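Local coordinates for protein DNA methyltransferase (Nicotiana tabacum, PDB 4ONQ) that probably methylates carbon 5 of cytosine in DNA with S-adenosylmethionine as methyl donor, this chain being its catalytic domain with the inhibitor sinefungin bound, at residues 61-66 with 81-86; 89-94 with 220-225; 117-122 with 160-165. The protein carries 5 engineered substitutions. One frame throughout, in Å; residues are numbered along the deposited sequence.

From the N terminus, contact 1 comes first: the chain leaves helix 50-59, enters strand 66-69 and returns along strand 79-84, so that pairing 61-66 with 81-86 closes a short loop at one edge of the mixed sheet. Contact 2 opens a few residues later and closes a far longer excursion, where 220-225, at the end of helix 213-220, returns to 89-94. Contact 3 lies wholly within that excursion, where 117-122 meets the end of helix 151-164, about 31 Å between centres from contact 1 and in a separate lobe. Contacts 1 and 2 touch directly through a salt bridge between Glu66 and Arg91, which links the sheet edge to the loop beside helix 213-220.

Contact 1. Residues 61-66 with 81-86; sequences YDIEPE and GYIHNL
One edge of the mixed sheet in this class I methyltransferase fold begins where Glu66 and Tyr82 form an antiparallel hydrogen-bonded pair, joining strand 66-69 to strand 79-84. Both backbone bonds of the pair are made: Glu66 N to Tyr82 O and Tyr82 N to Glu66 O, each 2.9 Å. The side chains of the two residues leave on one face, where helix 213-220 packs against them through His219 and Thr215. Glu66 runs out fully extended, its CG anti to the backbone N (chi1 173°), and this reach brings OE1 to the imidazole of His84. His84 NE2 donates to Glu66 OE1 at 2.7 Å, nearly straight and close to the plane of the ring, while the carboxylate is turned 38° from that plane. The other oxygen, OE2, is held by a salt bridge to Arg91 and by the backbone N of Phe15, so both oxygens of this buried acid are satisfied and its negative charge is probably well compensated. Away from this polar cluster, Ile83 packs on Pro65 and Ile63. Its CD1 lies against Pro65 CB at 3.6 Å, and its CG2 meets Ile63 CB at 3.8 Å; Trp53 and Ile56 of helix 50-59 complete the apolar layer. Ile63 CD1 reaches on to His84 O, 3.3 Å away. Where the backbones part beside the pair, water 1 bridges them: it donates to Glu64 O and Tyr82 O and accepts from His84 N, its oxygen 3.2 Å above the imidazole plane of His84.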
loop_
_atom_site.group_PDB
_atom_site.type_symbol
_atom_site.label_atom_id
_atom_site.label_comp_id
_atom_site.label_asym_id
_atom_site.label_seq_id
_atom_site.Cartn_x
_atom_site.Cartn_y
_atom_site.Cartn_z
ATOM N N TYR A 61 -1.176 17.559 -13.475
ATOM C CA TYR A 61 -2.408 18.159 -13.976
ATOM C C TYR A 61 -3.216 18.896 -12.905
ATOM O O TYR A 61 -4.447 18.933 -12.960
ATOM C CB TYR A 61 -3.239 17.084 -14.683
ATOM C CG TYR A 61 -2.371 16.182 -15.540
ATOM C CD1 TYR A 61 -1.816 16.647 -16.725
ATOM C CD2 TYR A 61 -2.081 14.882 -15.148
ATOM C CE1 TYR A 61 -1.010 15.838 -17.505
ATOM C CE2 TYR A 61 -1.273 14.066 -15.922
ATOM C CZ TYR A 61 -0.743 14.549 -17.097
ATOM O OH TYR A 61 0.057 13.738 -17.869
ATOM N N ASP A 62 -2.502 19.467 -11.933
ATOM C CA ASP A 62 -3.071 20.328 -10.891
ATOM C C ASP A 62 -3.962 19.630 -9.866
ATOM O O ASP A 62 -4.480 20.273 -8.953
ATOM C CB ASP A 62 -3.812 21.511 -11.509
ATOM C CG ASP A 62 -2.922 22.349 -12.389
ATOM O OD1 ASP A 62 -1.762 22.590 -11.995
ATOM O OD2 ASP A 62 -3.381 22.760 -13.476
ATOM N N ILE A 63 -4.123 18.319 -10.012
ATOM C CA ILE A 63 -4.963 17.526 -9.115
ATOM C C ILE A 63 -4.533 17.628 -7.645
ATOM O O ILE A 63 -3.345 17.577 -7.321
ATOM C CB ILE A 63 -4.999 16.042 -9.558
ATOM C CG1 ILE A 63 -5.494 15.938 -11.006
ATOM C CG2 ILE A 63 -5.869 15.210 -8.623
ATOM C CD1 ILE A 63 -5.745 14.518 -11.468
ATOM N N GLU A 64 -5.482 17.748 -6.753
ATOM C CA GLU A 64 -5.124 17.793 -5.369
ATOM C C GLU A 64 -5.158 16.403 -4.813
ATOM O O GLU A 64 -6.037 15.627 -5.118
ATOM C CB GLU A 64 -6.102 18.633 -4.585
ATOM C CG GLU A 64 -6.045 20.092 -4.808
ATOM C CD GLU A 64 -7.377 20.721 -4.500
ATOM O OE1 GLU A 64 -8.341 19.962 -4.296
ATOM O OE2 GLU A 64 -7.472 21.960 -4.458
ATOM N N PRO A 65 -4.212 16.107 -3.958
ATOM C CA PRO A 65 -4.099 14.747 -3.433
ATOM C C PRO A 65 -5.253 14.421 -2.516
ATOM O O PRO A 65 -5.874 15.325 -1.954
ATOM C CB PRO A 65 -2.794 14.788 -2.633
ATOM C CG PRO A 65 -2.634 16.210 -2.257
ATOM C CD PRO A 65 -3.160 16.989 -3.428
ATOM N N GLU A 66 -5.539 13.131 -2.390
ATOM C CA GLU A 66 -6.528 12.633 -1.455
ATOM C C GLU A 66 -5.764 11.943 -0.341
ATOM O O GLU A 66 -5.122 10.913 -0.557
ATOM C CB GLU A 66 -7.479 11.656 -2.149
ATOM C CG GLU A 66 -8.440 10.955 -1.202
ATOM C CD GLU A 66 -9.421 10.028 -1.907
ATOM O OE1 GLU A 66 -9.147 9.609 -3.055
ATOM O OE2 GLU A 66 -10.474 9.721 -1.306
ATOM N N GLY A 81 -0.848 10.189 0.617
ATOM C CA GLY A 81 -1.525 11.067 -0.319
ATOM C C GLY A 81 -1.602 10.404 -1.686
ATOM O O GLY A 81 -0.586 9.952 -2.229
ATOM N N TYR A 82 -2.813 10.328 -2.233
ATOM C CA TYR A 82 -3.030 9.715 -3.539
ATOM C C TYR A 82 -3.514 10.740 -4.557
ATOM O O TYR A 82 -4.568 11.341 -4.388
ATOM C CB TYR A 82 -4.052 8.579 -3.443
ATOM C CG TYR A 82 -3.716 7.522 -2.417
ATOM C CD1 TYR A 82 -3.011 6.374 -2.769
ATOM C CD2 TYR A 82 -4.108 7.668 -1.093
ATOM C CE1 TYR A 82 -2.708 5.399 -1.826
ATOM C CE2 TYR A 82 -3.811 6.707 -0.148
ATOM C CZ TYR A 82 -3.112 5.575 -0.516
ATOM O OH TYR A 82 -2.817 4.633 0.442
ATOM N N ILE A 83 -2.738 10.938 -5.614
ATOM C CA ILE A 83 -3.151 11.800 -6.710
ATOM C C ILE A 83 -3.740 10.927 -7.800
ATOM O O ILE A 83 -3.065 10.040 -8.309
ATOM C CB ILE A 83 -1.957 12.555 -7.310
ATOM C CG1 ILE A 83 -1.193 13.308 -6.219
ATOM C CG2 ILE A 83 -2.427 13.495 -8.419
ATOM C CD1 ILE A 83 -1.668 14.724 -6.011
ATOM N N HIS A 84 -4.992 11.171 -8.168
ATOM C CA HIS A 84 -5.619 10.357 -9.201
ATOM C C HIS A 84 -6.719 11.094 -9.960
ATOM O O HIS A 84 -7.140 12.179 -9.564
ATOM C CB HIS A 84 -6.162 9.062 -8.593
ATOM C CG HIS A 84 -7.169 9.280 -7.510
ATOM N ND1 HIS A 84 -8.522 9.373 -7.758
ATOM C CD2 HIS A 84 -7.022 9.425 -6.171
ATOM C CE1 HIS A 84 -9.164 9.561 -6.619
ATOM N NE2 HIS A 84 -8.277 9.600 -5.642
ATOM N N ASN A 85 -7.172 10.493 -11.056
ATOM C CA ASN A 85 -8.247 11.056 -11.862
ATOM C C ASN A 85 -9.431 10.095 -11.974
ATOM O O ASN A 85 -10.154 10.094 -12.970
ATOM C CB ASN A 85 -7.727 11.446 -13.249
ATOM C CG ASN A 85 -7.227 10.250 -14.051
ATOM O OD1 ASN A 85 -7.109 9.136 -13.533
ATOM N ND2 ASN A 85 -6.917 10.482 -15.323
ATOM N N LEU A 86 -9.617 9.278 -10.943
ATOM C CA LEU A 86 -10.699 8.302 -10.903
ATOM C C LEU A 86 -11.976 8.968 -10.438
ATOM O O LEU A 86 -11.927 9.985 -9.749
ATOM C CB LEU A 86 -10.360 7.187 -9.910
ATOM C CG LEU A 86 -9.041 6.453 -10.133
ATOM C CD1 LEU A 86 -8.629 5.672 -8.887
ATOM C CD2 LEU A 86 -9.168 5.536 -11.333
HETATM O O HOH W 1 -6.459 12.660 -5.979
#

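Contact 2. Residues 89-94 with 220-225; sequences ENRFPL and LSVLKD
Ser221 holds OG between its own backbone N and carbonyl carbon (chi1 66°), and Phe92 places CG in the corresponding position (chi1 57°); the first torsion turns the hydroxyl toward the backbone of Phe92, and the second folds the aromatic ring over the serine. Two interactions follow between the same two residues. Phe92 N donates to Ser221 OG at 3.0 Å, with an angle of 159° at the hydrogen. The beta carbon of the serine then sits beneath the ring in a CH-pi contact, Ser221 CB lying 3.6 Å from the centroid of Phe92 and close to the ring normal. The same hydroxyl is hydrogen-bonded to the carbonyl of Tyr218 one turn back, so a buried polar atom is gripped from both sides of the contact and its rotation is fixed. On the same side of the ring but outside its rim, Ser221 O lies 3.4 Å from Phe92 CE2, and the far edge of the ring meets the aliphatic part of Lys224, Phe92 CZ to Lys224 CD at 3.9 Å. These residues follow helix 213-220 and lead toward strand 231-236 in the Rossmann-like sheet of the methyltransferase fold; the loop following strand 79-84 is laid across them. The loop is fastened a second time at Val222, which runs beside Arg91 in the same sense, Val222 CG1 being 3.7 Å from Arg91 CG. That methyl also touches Glu89 O at 3.6 Å. Arg91 is extended from CG to NE, which carries its guanidinium along Tyr218 and His219 of helix 213-220 to a salt bridge with Glu66. The end of Lys224 leads away from 89-94, its NZ making a weak hydrogen bond to Leu250 O.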
loop_
_atom_site.group_PDB
_atom_site.type_symbol
_atom_site.label_atom_id
_atom_site.label_comp_id
_atom_site.label_asym_id
_atom_site.label_seq_id
_atom_site.Cartn_x
_atom_site.Cartn_y
_atom_site.Cartn_z
ATOM N N GLU A 89 -17.169 8.531 -6.591
ATOM C CA GLU A 89 -18.435 8.020 -6.081
ATOM C C GLU A 89 -18.656 6.557 -6.455
ATOM O O GLU A 89 -18.051 6.049 -7.402
ATOM C CB GLU A 89 -19.593 8.890 -6.572
ATOM C CG GLU A 89 -19.503 10.334 -6.102
ATOM C CD GLU A 89 -20.444 11.254 -6.853
ATOM O OE1 GLU A 89 -20.483 12.460 -6.527
ATOM O OE2 GLU A 89 -21.143 10.773 -7.770
ATOM N N ASN A 90 -19.529 5.896 -5.697
ATOM C CA ASN A 90 -19.822 4.474 -5.866
ATOM C C ASN A 90 -18.611 3.583 -5.607
ATOM O O ASN A 90 -18.378 2.604 -6.319
ATOM C CB ASN A 90 -20.427 4.193 -7.242
ATOM C CG ASN A 90 -21.671 5.017 -7.507
ATOM O OD1 ASN A 90 -22.541 5.146 -6.644
ATOM N ND2 ASN A 90 -21.755 5.590 -8.701
ATOM N N ARG A 91 -17.842 3.939 -4.582
ATOM C CA ARG A 91 -16.718 3.130 -4.138
ATOM C C ARG A 91 -17.224 2.082 -3.165
ATOM O O ARG A 91 -18.037 2.380 -2.292
ATOM C CB ARG A 91 -15.684 3.999 -3.424
ATOM C CG ARG A 91 -14.912 4.943 -4.314
ATOM C CD ARG A 91 -14.095 5.904 -3.470
ATOM N NE ARG A 91 -13.068 6.578 -4.253
ATOM C CZ ARG A 91 -12.220 7.474 -3.760
ATOM N NH1 ARG A 91 -12.277 7.808 -2.475
ATOM N NH2 ARG A 91 -11.312 8.034 -4.553
ATOM N N PHE A 92 -16.746 0.854 -3.314
ATOM C CA PHE A 92 -17.079 -0.207 -2.374
ATOM C C PHE A 92 -15.798 -0.872 -1.867
ATOM O O PHE A 92 -14.806 -0.942 -2.590
ATOM C CB PHE A 92 -18.037 -1.224 -3.011
ATOM C CG PHE A 92 -17.522 -1.851 -4.283
ATOM C CD1 PHE A 92 -16.805 -3.037 -4.247
ATOM C CD2 PHE A 92 -17.772 -1.263 -5.515
ATOM C CE1 PHE A 92 -16.335 -3.622 -5.415
ATOM C CE2 PHE A 92 -17.303 -1.840 -6.689
ATOM C CZ PHE A 92 -16.584 -3.021 -6.637
ATOM N N PRO A 93 -15.804 -1.333 -0.609
ATOM C CA PRO A 93 -14.615 -1.980 -0.050
ATOM C C PRO A 93 -14.544 -3.470 -0.373
ATOM O O PRO A 93 -15.537 -4.069 -0.771
ATOM C CB PRO A 93 -14.796 -1.785 1.454
ATOM C CG PRO A 93 -16.275 -1.783 1.642
ATOM C CD PRO A 93 -16.853 -1.131 0.408
ATOM N N LEU A 94 -13.354 -4.039 -0.216
ATOM C CA LEU A 94 -13.143 -5.474 -0.304
ATOM C C LEU A 94 -13.819 -6.131 0.895
ATOM O O LEU A 94 -13.774 -5.602 2.008
ATOM C CB LEU A 94 -11.643 -5.761 -0.274
ATOM C CG LEU A 94 -10.955 -6.400 -1.481
ATOM C CD1 LEU A 94 -11.558 -5.926 -2.777
ATOM C CD2 LEU A 94 -9.459 -6.091 -1.441
ATOM N N LEU A 220 -9.813 1.785 -6.331
ATOM C CA LEU A 220 -9.894 1.240 -7.686
ATOM C C LEU A 220 -11.223 0.549 -7.974
ATOM O O LEU A 220 -11.494 0.185 -9.114
ATOM C CB LEU A 220 -8.753 0.251 -7.942
ATOM C CG LEU A 220 -7.318 0.775 -7.859
ATOM C CD1 LEU A 220 -6.299 -0.342 -8.111
ATOM C CD2 LEU A 220 -7.112 1.909 -8.841
ATOM N N SER A 221 -12.041 0.359 -6.945
ATOM C CA SER A 221 -13.271 -0.419 -7.090
ATOM C C SER A 221 -14.212 0.170 -8.139
ATOM O O SER A 221 -14.978 -0.555 -8.767
ATOM C CB SER A 221 -13.994 -0.541 -5.749
ATOM O OG SER A 221 -14.467 0.716 -5.313
ATOM N N VAL A 222 -14.133 1.483 -8.331
ATOM C CA VAL A 222 -14.927 2.178 -9.340
ATOM C C VAL A 222 -14.621 1.699 -10.759
ATOM O O VAL A 222 -15.372 1.982 -11.690
ATOM C CB VAL A 222 -14.691 3.703 -9.295
ATOM C CG1 VAL A 222 -14.983 4.252 -7.906
ATOM C CG2 VAL A 222 -13.261 4.032 -9.712
ATOM N N LEU A 223 -13.520 0.972 -10.923
ATOM C CA LEU A 223 -13.109 0.513 -12.244
ATOM C C LEU A 223 -13.826 -0.753 -12.682
ATOM O O LEU A 223 -13.844 -1.071 -13.871
ATOM C CB LEU A 223 -11.602 0.276 -12.294
ATOM C CG LEU A 223 -10.716 1.498 -12.096
ATOM C CD1 LEU A 223 -9.252 1.124 -12.322
ATOM C CD2 LEU A 223 -11.149 2.611 -13.033
ATOM N N LYS A 224 -14.410 -1.473 -11.730
ATOM C CA LYS A 224 -14.987 -2.785 -12.025
ATOM C C LYS A 224 -16.100 -2.738 -13.070
ATOM O O LYS A 224 -16.163 -3.590 -13.956
ATOM C CB LYS A 224 -15.492 -3.464 -10.751
ATOM C CG LYS A 224 -16.012 -4.875 -10.975
ATOM C CD LYS A 224 -16.301 -5.559 -9.646
ATOM C CE LYS A 224 -16.680 -7.015 -9.854
ATOM N NZ LYS A 224 -15.685 -7.692 -10.728
ATOM N N ASP A 225 -16.950 -1.746 -13.007
ATOM C CA ASP A 225 -18.007 -1.708 -13.969
ATOM C C ASP A 225 -17.493 -1.249 -15.298
ATOM O O ASP A 225 -17.990 -1.624 -16.319
ATOM C CB ASP A 225 -19.122 -0.784 -13.507
ATOM C CG ASP A 225 -20.217 -1.522 -12.800
ATOM O OD1 ASP A 225 -20.238 -2.764 -12.928
ATOM O OD2 ASP A 225 -21.059 -0.884 -12.128
#

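Contact 3. Residues 117-122 with 160-165; sequences DPRTKL and QCRKWN
The guanidinium of Arg119 has Cys161 CB over one face, 3.4 Å above its plane and displaced from its centre, while the carboxylate of Asp117 and water 2 lie at its edges. A second guanidinium, that of Arg162, is turned 64° from the first and carries Arg119 CG over one of its faces. Through these contacts an Asx turn, in which Asp117 OD1 accepts from Arg119 N, packs on the last turn of helix 151-164, in a lobe, probably the target-recognition part of a C5-methyltransferase, apart from the mixed sheet of the methyltransferase fold. Arg119 grips the Asp117 carboxylate side-on: Arg119 NE donates to the syn lone pair of Asp117 OD1 at 2.9 Å, and Arg119 NH2 forms a salt bridge with Asp117 OD2 at 2.8 Å. A bend at chi3 (-62°) of Arg119 turns the group onto the helix. There the positive charge would probably be favoured by the carbonyl end of the helix, and the Asp117 carboxylate would probably ease the repulsion between Arg119 and Arg162. Arg119 NH1 also bonds to Leu166 O, and Trp168 holds Asp117 OD2 from strand 166-170. An alanine in place of Arg119 would probably leave Asp117 without its charged mate, open a gap beside Cys161 and take from water 2 one of its partners. That water, 2.9 Å from Arg119 NH1, donates to OD1 of Asn165, the first residue beyond the helix, with positive phi. Asn123 N also bonds to this oxygen, and Leu122 rests against it, Leu122 CD2 to Asn165 OD1 being 3.7 Å.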
loop_
_atom_site.group_PDB
_atom_site.type_symbol
_atom_site.label_atom_id
_atom_site.label_comp_id
_atom_site.label_asym_id
_atom_site.label_seq_id
_atom_site.Cartn_x
_atom_site.Cartn_y
_atom_site.Cartn_z
ATOM N N ASP A 117 -0.951 -1.270 28.286
ATOM C CA ASP A 117 -0.602 -0.990 26.898
ATOM C C ASP A 117 -1.890 -0.660 26.155
ATOM O O ASP A 117 -2.666 -1.553 25.814
ATOM C CB ASP A 117 0.106 -2.191 26.263
ATOM C CG ASP A 117 0.722 -1.869 24.903
ATOM O OD1 ASP A 117 0.152 -1.042 24.153
ATOM O OD2 ASP A 117 1.783 -2.450 24.583
ATOM N N PRO A 118 -2.123 0.633 25.902
ATOM C CA PRO A 118 -3.412 1.107 25.383
ATOM C C PRO A 118 -3.570 0.944 23.878
ATOM O O PRO A 118 -4.665 1.166 23.372
ATOM C CB PRO A 118 -3.399 2.595 25.740
ATOM C CG PRO A 118 -1.950 2.968 25.701
ATOM C CD PRO A 118 -1.177 1.739 26.144
ATOM N N ARG A 119 -2.504 0.570 23.178
ATOM C CA ARG A 119 -2.561 0.441 21.725
ATOM C C ARG A 119 -3.631 -0.543 21.258
ATOM O O ARG A 119 -3.767 -1.640 21.801
ATOM C CB ARG A 119 -1.216 -0.008 21.172
ATOM C CG ARG A 119 -0.093 0.973 21.346
ATOM C CD ARG A 119 1.203 0.360 20.838
ATOM N NE ARG A 119 1.561 -0.839 21.590
ATOM C CZ ARG A 119 2.372 -1.787 21.137
ATOM N NH1 ARG A 119 2.901 -1.682 19.926
ATOM N NH2 ARG A 119 2.645 -2.840 21.895
ATOM N N THR A 120 -4.391 -0.136 20.249
ATOM C CA THR A 120 -5.302 -1.045 19.566
ATOM C C THR A 120 -4.998 -0.967 18.078
ATOM O O THR A 120 -5.597 -1.660 17.258
ATOM C CB THR A 120 -6.771 -0.681 19.824
ATOM O OG1 THR A 120 -7.005 0.668 19.405
ATOM C CG2 THR A 120 -7.097 -0.810 21.306
ATOM N N LYS A 121 -4.031 -0.122 17.750
ATOM C CA LYS A 121 -3.654 0.135 16.376
ATOM C C LYS A 121 -2.137 0.188 16.296
ATOM O O LYS A 121 -1.481 0.776 17.160
ATOM C CB LYS A 121 -4.224 1.481 15.933
ATOM C CG LYS A 121 -4.875 1.464 14.572
ATOM C CD LYS A 121 -6.329 1.027 14.657
ATOM C CE LYS A 121 -6.951 0.996 13.276
ATOM N NZ LYS A 121 -8.332 0.477 13.310
ATOM N N LEU A 122 -1.577 -0.428 15.264
ATOM C CA LEU A 122 -0.137 -0.378 15.040
ATOM C C LEU A 122 0.238 0.889 14.276
ATOM O O LEU A 122 -0.598 1.485 13.602
ATOM C CB LEU A 122 0.320 -1.612 14.261
ATOM C CG LEU A 122 0.220 -2.947 15.003
ATOM C CD1 LEU A 122 0.053 -4.100 14.032
ATOM C CD2 LEU A 122 1.455 -3.161 15.855
ATOM N N GLN A 160 9.311 2.345 22.911
ATOM C CA GLN A 160 9.981 1.393 22.076
ATOM C C GLN A 160 9.044 0.554 21.237
ATOM O O GLN A 160 9.332 0.303 20.129
ATOM C CB GLN A 160 10.926 0.512 22.867
ATOM C CG GLN A 160 12.012 1.234 23.608
ATOM C CD GLN A 160 12.865 2.094 22.740
ATOM O OE1 GLN A 160 13.351 1.683 21.734
ATOM N NE2 GLN A 160 13.052 3.291 23.151
ATOM N N CYS A 161 7.932 0.127 21.791
ATOM C CA CYS A 161 6.939 -0.646 21.076
ATOM C C CYS A 161 6.266 0.061 19.935
ATOM O O CYS A 161 6.045 -0.510 18.924
ATOM C CB CYS A 161 5.888 -1.161 22.022
ATOM S SG CYS A 161 6.448 -2.386 23.154
ATOM N N ARG A 162 5.926 1.316 20.129
ATOM C CA ARG A 162 5.394 2.121 19.076
ATOM C C ARG A 162 6.368 2.358 17.983
ATOM O O ARG A 162 6.016 2.331 16.834
ATOM C CB ARG A 162 4.955 3.451 19.612
ATOM C CG ARG A 162 3.688 3.393 20.387
ATOM C CD ARG A 162 3.409 4.666 21.132
ATOM N NE ARG A 162 2.013 4.647 21.422
ATOM C CZ ARG A 162 1.511 4.621 22.627
ATOM N NH1 ARG A 162 2.302 4.670 23.658
ATOM N NH2 ARG A 162 0.218 4.558 22.785
ATOM N N LYS A 163 7.593 2.633 18.358
ATOM C CA LYS A 163 8.633 2.902 17.417
ATOM C C LYS A 163 8.933 1.720 16.549
ATOM O O LYS A 163 9.227 1.846 15.411
ATOM C CB LYS A 163 9.872 3.370 18.130
ATOM C CG LYS A 163 11.091 3.418 17.259
ATOM C CD LYS A 163 12.240 4.107 17.936
ATOM C CE LYS A 163 13.335 4.341 16.941
ATOM N NZ LYS A 163 14.650 4.262 17.559
ATOM N N TRP A 164 8.879 0.556 17.117
ATOM C CA TRP A 164 9.281 -0.634 16.377
ATOM C C TRP A 164 8.130 -1.580 16.059
ATOM O O TRP A 164 8.354 -2.656 15.508
ATOM C CB TRP A 164 10.364 -1.388 17.154
ATOM C CG TRP A 164 11.652 -0.644 17.222
ATOM C CD1 TRP A 164 12.068 0.188 18.219
ATOM C CD2 TRP A 164 12.696 -0.654 16.243
ATOM N NE1 TRP A 164 13.313 0.689 17.926
ATOM C CE2 TRP A 164 13.720 0.189 16.718
ATOM C CE3 TRP A 164 12.871 -1.307 15.018
ATOM C CZ2 TRP A 164 14.895 0.409 16.007
ATOM C CZ3 TRP A 164 14.043 -1.093 14.315
ATOM C CH2 TRP A 164 15.038 -0.241 14.810
ATOM N N ASN A 165 6.908 -1.178 16.399
ATOM C CA ASN A 165 5.737 -2.022 16.189
ATOM C C ASN A 165 5.904 -3.400 16.831
ATOM O O ASN A 165 5.735 -4.434 16.182
ATOM C CB ASN A 165 5.405 -2.142 14.698
ATOM C CG ASN A 165 4.507 -1.016 14.210
ATOM O OD1 ASN A 165 3.769 -0.418 14.990
ATOM N ND2 ASN A 165 4.558 -0.731 12.911
HETATM O O HOH W 2 2.674 0.121 17.698
#